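Local coordinates for putative outer membrane lipoprotein (Salmonella typhimurium LT2, PDB 2RD1) that is of unknown function but carries a small all-beta DUF903 domain of the SH3 clan, probably held at the membrane by an N-terminal lipid, at residues V16-T30 against T33-V47. Sequence-based numbering, arbitrary orientation.
Sequences VTQGKPQLDKETGMT and TDQEGNQREINSNDV
Thr30 and Ile42 bind each other through both backbone amides, Thr30 N reaching Ile42 O at 2.7 Å and Ile42 N returning to Thr30 O at 2.8 Å. Ser44 N extends the pairing to the carbonyl oxygen of Gly28 with an almost straight bond (N-H...O 170°), although the amide stands above the carbonyl plane. At the other end of the contact Gln18 N donates to Thr33 O, 3.0 Å away. Two waters carry this junction further: one accepts from Thr33 N and donates to Gln18 O, the other likewise links Gln35 N to Val16 O. Within the turn, Asp34 OD1 accepts from Glu36 N in an Asx turn, while OD2 forms a salt bridge with Arg40 NE. These bonds fall in two places of a small all-beta domain of the DUF903 family, which belongs to the SH3 clan. Strands 29-33 and 39-43 form an antiparallel hairpin, closed by the type I turn Asp34 to Gly37, and the start of that turn meets strand 14-18 of the other three-stranded sheet. Beside the hairpin pair, Thr30 OG1 lies 2.9 Å from Ser44 OG, a hydroxyl-hydroxyl hydrogen bond whose geometry is less sure because the serine oxygen is crowded in the model. Ile42 CG2 packs against Thr30 O and CB. Across the strands selenomethionine Met29 and Glu41 cross at about a right angle; bends at chi2 (-61°) and chi3 (-85°) fold the Met29 chain back, bringing CE to 3.2 Å from Glu41 OE1. Gln18 and Gln35 meet with their amide planes perpendicular, Gln35 OE1 touching Gln18 CG at 3.2 Å, and Val16 CG1 rests near Gln35 CD.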
loop_
_atom_site.group_PDB
_atom_site.type_symbol
_atom_site.label_atom_id
_atom_site.label_comp_id
_atom_site.label_asym_id
_atom_site.label_seq_id
_atom_site.Cartn_x
_atom_site.Cartn_y
_atom_site.Cartn_z
ATOM N N VAL A 16 4.867 4.388 0.512
ATOM C CA VAL A 16 4.553 4.534 -0.908
ATOM C C VAL A 16 4.832 3.206 -1.613
ATOM O O VAL A 16 5.841 2.567 -1.349
ATOM C CB VAL A 16 5.425 5.636 -1.561
ATOM C CG1 VAL A 16 5.108 5.752 -3.035
ATOM C CG2 VAL A 16 5.208 6.962 -0.849
ATOM N N THR A 17 3.945 2.787 -2.507
ATOM C CA THR A 17 4.164 1.532 -3.209
ATOM C C THR A 17 4.200 1.727 -4.719
ATOM O O THR A 17 3.792 2.764 -5.238
ATOM C CB THR A 17 3.052 0.495 -2.889
ATOM O OG1 THR A 17 1.821 0.920 -3.488
ATOM C CG2 THR A 17 2.861 0.343 -1.374
ATOM N N GLN A 18 4.707 0.717 -5.416
ATOM C CA GLN A 18 4.782 0.738 -6.870
ATOM C C GLN A 18 3.662 -0.199 -7.284
ATOM O O GLN A 18 3.709 -1.401 -6.998
ATOM C CB GLN A 18 6.132 0.193 -7.349
ATOM C CG GLN A 18 7.356 0.898 -6.761
ATOM C CD GLN A 18 8.675 0.392 -7.350
ATOM O OE1 GLN A 18 8.922 -0.812 -7.411
ATOM N NE2 GLN A 18 9.527 1.316 -7.776
ATOM N N GLY A 19 2.640 0.353 -7.927
ATOM C CA GLY A 19 1.507 -0.461 -8.332
ATOM C C GLY A 19 0.549 -0.650 -7.167
ATOM O O GLY A 19 0.914 -0.402 -6.020
ATOM N N LYS A 20 -0.674 -1.086 -7.455
ATOM C CA LYS A 20 -1.681 -1.301 -6.418
ATOM C C LYS A 20 -1.441 -2.592 -5.643
ATOM O O LYS A 20 -1.337 -3.665 -6.232
ATOM C CB LYS A 20 -3.082 -1.345 -7.040
ATOM C CG LYS A 20 -4.204 -1.643 -6.042
ATOM C CD LYS A 20 -5.582 -1.698 -6.719
ATOM C CE LYS A 20 -6.696 -1.780 -5.669
ATOM N NZ LYS A 20 -8.065 -1.793 -6.267
ATOM N N PRO A 21 -1.355 -2.503 -4.309
ATOM C CA PRO A 21 -1.132 -3.689 -3.479
ATOM C C PRO A 21 -2.248 -4.707 -3.684
ATOM O O PRO A 21 -3.380 -4.337 -3.990
ATOM C CB PRO A 21 -1.101 -3.115 -2.063
ATOM C CG PRO A 21 -0.515 -1.749 -2.280
ATOM C CD PRO A 21 -1.292 -1.278 -3.491
ATOM N N GLN A 22 -1.930 -5.988 -3.520
ATOM C CA GLN A 22 -2.920 -7.039 -3.718
ATOM C C GLN A 22 -3.298 -7.712 -2.410
ATOM O O GLN A 22 -2.444 -8.001 -1.574
ATOM C CB GLN A 22 -2.389 -8.073 -4.713
ATOM C CG GLN A 22 -2.075 -7.490 -6.086
ATOM C CD GLN A 22 -3.311 -6.966 -6.795
ATOM O OE1 GLN A 22 -4.214 -7.732 -7.130
ATOM N NE2 GLN A 22 -3.359 -5.657 -7.022
ATOM N N LEU A 23 -4.589 -7.969 -2.248
ATOM C CA LEU A 23 -5.110 -8.588 -1.039
ATOM C C LEU A 23 -5.610 -10.019 -1.239
ATOM O O LEU A 23 -6.381 -10.294 -2.155
ATOM C CB LEU A 23 -6.233 -7.705 -0.480
ATOM C CG LEU A 23 -7.253 -8.234 0.535
ATOM C CD1 LEU A 23 -6.566 -8.881 1.726
ATOM C CD2 LEU A 23 -8.123 -7.071 0.986
ATOM N N ASP A 24 -5.151 -10.925 -0.379
ATOM C CA ASP A 24 -5.561 -12.327 -0.426
ATOM C C ASP A 24 -6.525 -12.598 0.719
ATOM O O ASP A 24 -6.120 -12.664 1.878
ATOM C CB ASP A 24 -4.351 -13.257 -0.292
ATOM C CG ASP A 24 -3.854 -13.769 -1.632
ATOM O OD1 ASP A 24 -4.629 -14.463 -2.327
ATOM O OD2 ASP A 24 -2.692 -13.478 -1.988
ATOM N N LYS A 25 -7.802 -12.750 0.388
ATOM C CA LYS A 25 -8.824 -13.005 1.392
ATOM C C LYS A 25 -8.662 -14.372 2.052
ATOM O O LYS A 25 -9.464 -14.753 2.903
ATOM C CB LYS A 25 -10.216 -12.899 0.763
ATOM C CG LYS A 25 -10.638 -11.481 0.398
ATOM C CD LYS A 25 -11.998 -11.483 -0.288
ATOM C CE LYS A 25 -12.537 -10.076 -0.501
ATOM N NZ LYS A 25 -12.902 -9.406 0.784
ATOM N N GLU A 26 -7.619 -15.104 1.665
ATOM C CA GLU A 26 -7.370 -16.433 2.221
ATOM C C GLU A 26 -6.127 -16.515 3.106
ATOM O O GLU A 26 -5.909 -17.520 3.781
ATOM C CB GLU A 26 -7.258 -17.460 1.090
ATOM C CG GLU A 26 -8.348 -18.525 1.113
ATOM C CD GLU A 26 -9.746 -17.943 0.965
ATOM O OE1 GLU A 26 -10.724 -18.722 1.035
ATOM O OE2 GLU A 26 -9.869 -16.712 0.777
ATOM N N THR A 27 -5.311 -15.467 3.103
ATOM C CA THR A 27 -4.105 -15.458 3.920
ATOM C C THR A 27 -4.111 -14.245 4.841
ATOM O O THR A 27 -3.266 -14.125 5.732
ATOM C CB THR A 27 -2.828 -15.408 3.051
ATOM O OG1 THR A 27 -2.765 -14.152 2.364
ATOM C CG2 THR A 27 -2.833 -16.533 2.030
ATOM N N GLY A 28 -5.075 -13.355 4.620
ATOM C CA GLY A 28 -5.171 -12.153 5.427
ATOM C C GLY A 28 -3.931 -11.305 5.238
ATOM O O GLY A 28 -3.577 -10.491 6.091
HETATM N N MSE A 29 -3.270 -11.501 4.103
HETATM C CA MSE A 29 -2.056 -10.767 3.780
HETATM C C MSE A 29 -2.249 -9.860 2.577
HETATM O O MSE A 29 -3.034 -10.155 1.677
HETATM C CB MSE A 29 -0.912 -11.739 3.478
HETATM C CG MSE A 29 -0.529 -12.641 4.633
HETATM SE SE MSE A 29 0.086 -11.642 6.161
HETATM C CE MSE A 29 1.942 -11.414 5.661
ATOM N N THR A 30 -1.532 -8.745 2.580
ATOM C CA THR A 30 -1.577 -7.807 1.473
ATOM C C THR A 30 -0.137 -7.655 1.031
ATOM O O THR A 30 0.706 -7.174 1.783
ATOM C CB THR A 30 -2.122 -6.421 1.894
ATOM O OG1 THR A 30 -3.461 -6.555 2.384
ATOM C CG2 THR A 30 -2.130 -5.471 0.707
ATOM N N THR A 33 4.977 -3.835 -3.292
ATOM C CA THR A 33 6.362 -3.643 -3.710
ATOM C C THR A 33 6.800 -2.256 -3.265
ATOM O O THR A 33 6.239 -1.261 -3.725
ATOM C CB THR A 33 6.502 -3.700 -5.243
ATOM O OG1 THR A 33 5.886 -4.890 -5.743
ATOM C CG2 THR A 33 7.966 -3.692 -5.637
ATOM N N ASP A 34 7.790 -2.176 -2.381
ATOM C CA ASP A 34 8.240 -0.871 -1.918
ATOM C C ASP A 34 8.949 -0.080 -3.015
ATOM O O ASP A 34 9.012 -0.521 -4.164
ATOM C CB ASP A 34 9.154 -1.014 -0.694
ATOM C CG ASP A 34 10.371 -1.887 -0.957
ATOM O OD1 ASP A 34 11.030 -1.709 -2.000
ATOM O OD2 ASP A 34 10.675 -2.741 -0.100
ATOM N N GLN A 35 9.476 1.088 -2.658
ATOM C CA GLN A 35 10.173 1.945 -3.611
ATOM C C GLN A 35 11.513 1.385 -4.074
ATOM O O GLN A 35 12.144 1.947 -4.965
ATOM C CB GLN A 35 10.392 3.339 -3.020
ATOM C CG GLN A 35 9.165 4.239 -3.032
ATOM C CD GLN A 35 8.612 4.465 -4.431
ATOM O OE1 GLN A 35 8.021 3.565 -5.033
ATOM N NE2 GLN A 35 8.802 5.671 -4.955
ATOM N N GLU A 36 11.955 0.291 -3.472
ATOM C CA GLU A 36 13.215 -0.309 -3.881
ATOM C C GLU A 36 12.942 -1.587 -4.656
ATOM O O GLU A 36 13.784 -2.478 -4.718
ATOM C CB GLU A 36 14.104 -0.625 -2.671
ATOM C CG GLU A 36 14.579 0.598 -1.888
ATOM C CD GLU A 36 15.803 0.301 -1.027
ATOM O OE1 GLU A 36 15.902 -0.830 -0.490
ATOM O OE2 GLU A 36 16.662 1.202 -0.879
ATOM N N GLY A 37 11.756 -1.676 -5.245
ATOM C CA GLY A 37 11.405 -2.860 -6.005
ATOM C C GLY A 37 11.272 -4.098 -5.137
ATOM O O GLY A 37 10.809 -5.139 -5.602
ATOM N N ASN A 38 11.685 -4.000 -3.879
ATOM C CA ASN A 38 11.581 -5.138 -2.972
ATOM C C ASN A 38 10.115 -5.460 -2.783
ATOM O O ASN A 38 9.273 -4.562 -2.756
ATOM C CB ASN A 38 12.196 -4.815 -1.610
ATOM C CG ASN A 38 13.676 -4.554 -1.689
ATOM O OD1 ASN A 38 14.435 -5.390 -2.175
ATOM N ND2 ASN A 38 14.101 -3.394 -1.202
ATOM N N GLN A 39 9.805 -6.740 -2.642
ATOM C CA GLN A 39 8.426 -7.145 -2.454
ATOM C C GLN A 39 8.184 -7.522 -1.001
ATOM O O GLN A 39 8.967 -8.262 -0.399
ATOM C CB GLN A 39 8.109 -8.303 -3.400
ATOM C CG GLN A 39 8.606 -8.026 -4.820
ATOM C CD GLN A 39 7.854 -8.799 -5.887
ATOM O OE1 GLN A 39 7.715 -10.021 -5.800
ATOM N NE2 GLN A 39 7.372 -8.090 -6.910
ATOM N N ARG A 40 7.105 -6.990 -0.435
ATOM C CA ARG A 40 6.767 -7.255 0.956
ATOM C C ARG A 40 5.340 -7.764 1.069
ATOM O O ARG A 40 4.631 -7.914 0.076
ATOM C CB ARG A 40 6.882 -5.979 1.790
ATOM C CG ARG A 40 8.061 -5.080 1.469
ATOM C CD ARG A 40 9.358 -5.579 2.064
ATOM N NE ARG A 40 10.410 -4.579 1.919
ATOM C CZ ARG A 40 11.678 -4.762 2.273
ATOM N NH1 ARG A 40 12.066 -5.920 2.798
ATOM N NH2 ARG A 40 12.560 -3.785 2.101
ATOM N N GLU A 41 4.930 -8.027 2.303
ATOM C CA GLU A 41 3.583 -8.488 2.588
ATOM C C GLU A 41 3.268 -7.973 3.984
ATOM O O GLU A 41 4.164 -7.853 4.818
ATOM C CB GLU A 41 3.510 -10.021 2.540
ATOM C CG GLU A 41 2.132 -10.572 2.159
ATOM C CD GLU A 41 2.140 -12.077 1.896
ATOM O OE1 GLU A 41 2.469 -12.840 2.830
ATOM O OE2 GLU A 41 1.818 -12.499 0.758
ATOM N N ILE A 42 2.004 -7.643 4.229
ATOM C CA ILE A 42 1.589 -7.132 5.529
ATOM C C ILE A 42 0.185 -7.611 5.846
ATOM O O ILE A 42 -0.623 -7.823 4.947
ATOM C CB ILE A 42 1.603 -5.580 5.555
ATOM C CG1 ILE A 42 1.126 -5.071 6.916
ATOM C CG2 ILE A 42 0.700 -5.022 4.457
ATOM C CD1 ILE A 42 1.155 -3.558 7.041
ATOM N N ASN A 43 -0.097 -7.799 7.126
ATOM C CA ASN A 43 -1.422 -8.237 7.537
ATOM C C ASN A 43 -2.458 -7.203 7.093
ATOM O O ASN A 43 -2.342 -6.013 7.394
ATOM C CB ASN A 43 -1.463 -8.430 9.054
ATOM C CG ASN A 43 -2.873 -8.596 9.582
ATOM O OD1 ASN A 43 -3.707 -9.262 8.967
ATOM N ND2 ASN A 43 -3.146 -7.994 10.734
ATOM N N SER A 44 -3.462 -7.671 6.361
ATOM C CA SER A 44 -4.514 -6.806 5.845
ATOM C C SER A 44 -5.216 -5.988 6.920
ATOM O O SER A 44 -5.832 -4.968 6.615
ATOM C CB SER A 44 -5.547 -7.641 5.084
ATOM O OG SER A 44 -4.926 -8.374 4.042
ATOM N N ASN A 45 -5.130 -6.429 8.171
ATOM C CA ASN A 45 -5.771 -5.706 9.268
ATOM C C ASN A 45 -4.946 -4.488 9.669
ATOM O O ASN A 45 -5.469 -3.530 10.244
ATOM C CB ASN A 45 -5.953 -6.622 10.483
ATOM C CG ASN A 45 -6.899 -7.775 10.207
ATOM O OD1 ASN A 45 -6.572 -8.699 9.456
ATOM N ND2 ASN A 45 -8.085 -7.723 10.806
ATOM N N ASP A 46 -3.655 -4.532 9.356
ATOM C CA ASP A 46 -2.749 -3.442 9.674
ATOM C C ASP A 46 -2.778 -2.307 8.653
ATOM O O ASP A 46 -2.047 -1.325 8.791
ATOM C CB ASP A 46 -1.325 -3.976 9.796
ATOM C CG ASP A 46 -1.158 -4.916 10.973
ATOM O OD1 ASP A 46 -1.356 -4.466 12.121
ATOM O OD2 ASP A 46 -0.834 -6.103 10.753
ATOM N N VAL A 47 -3.622 -2.438 7.633
ATOM C CA VAL A 47 -3.732 -1.410 6.604
ATOM C C VAL A 47 -4.951 -0.516 6.838
ATOM O O VAL A 47 -6.095 -0.971 6.751
ATOM C CB VAL A 47 -3.846 -2.030 5.194
ATOM C CG1 VAL A 47 -3.921 -0.928 4.153
ATOM C CG2 VAL A 47 -2.655 -2.954 4.922
HETATM O O HOH W 1 8.273 2.003 -0.176
HETATM O O HOH W 2 2.543 -2.596 -4.534
#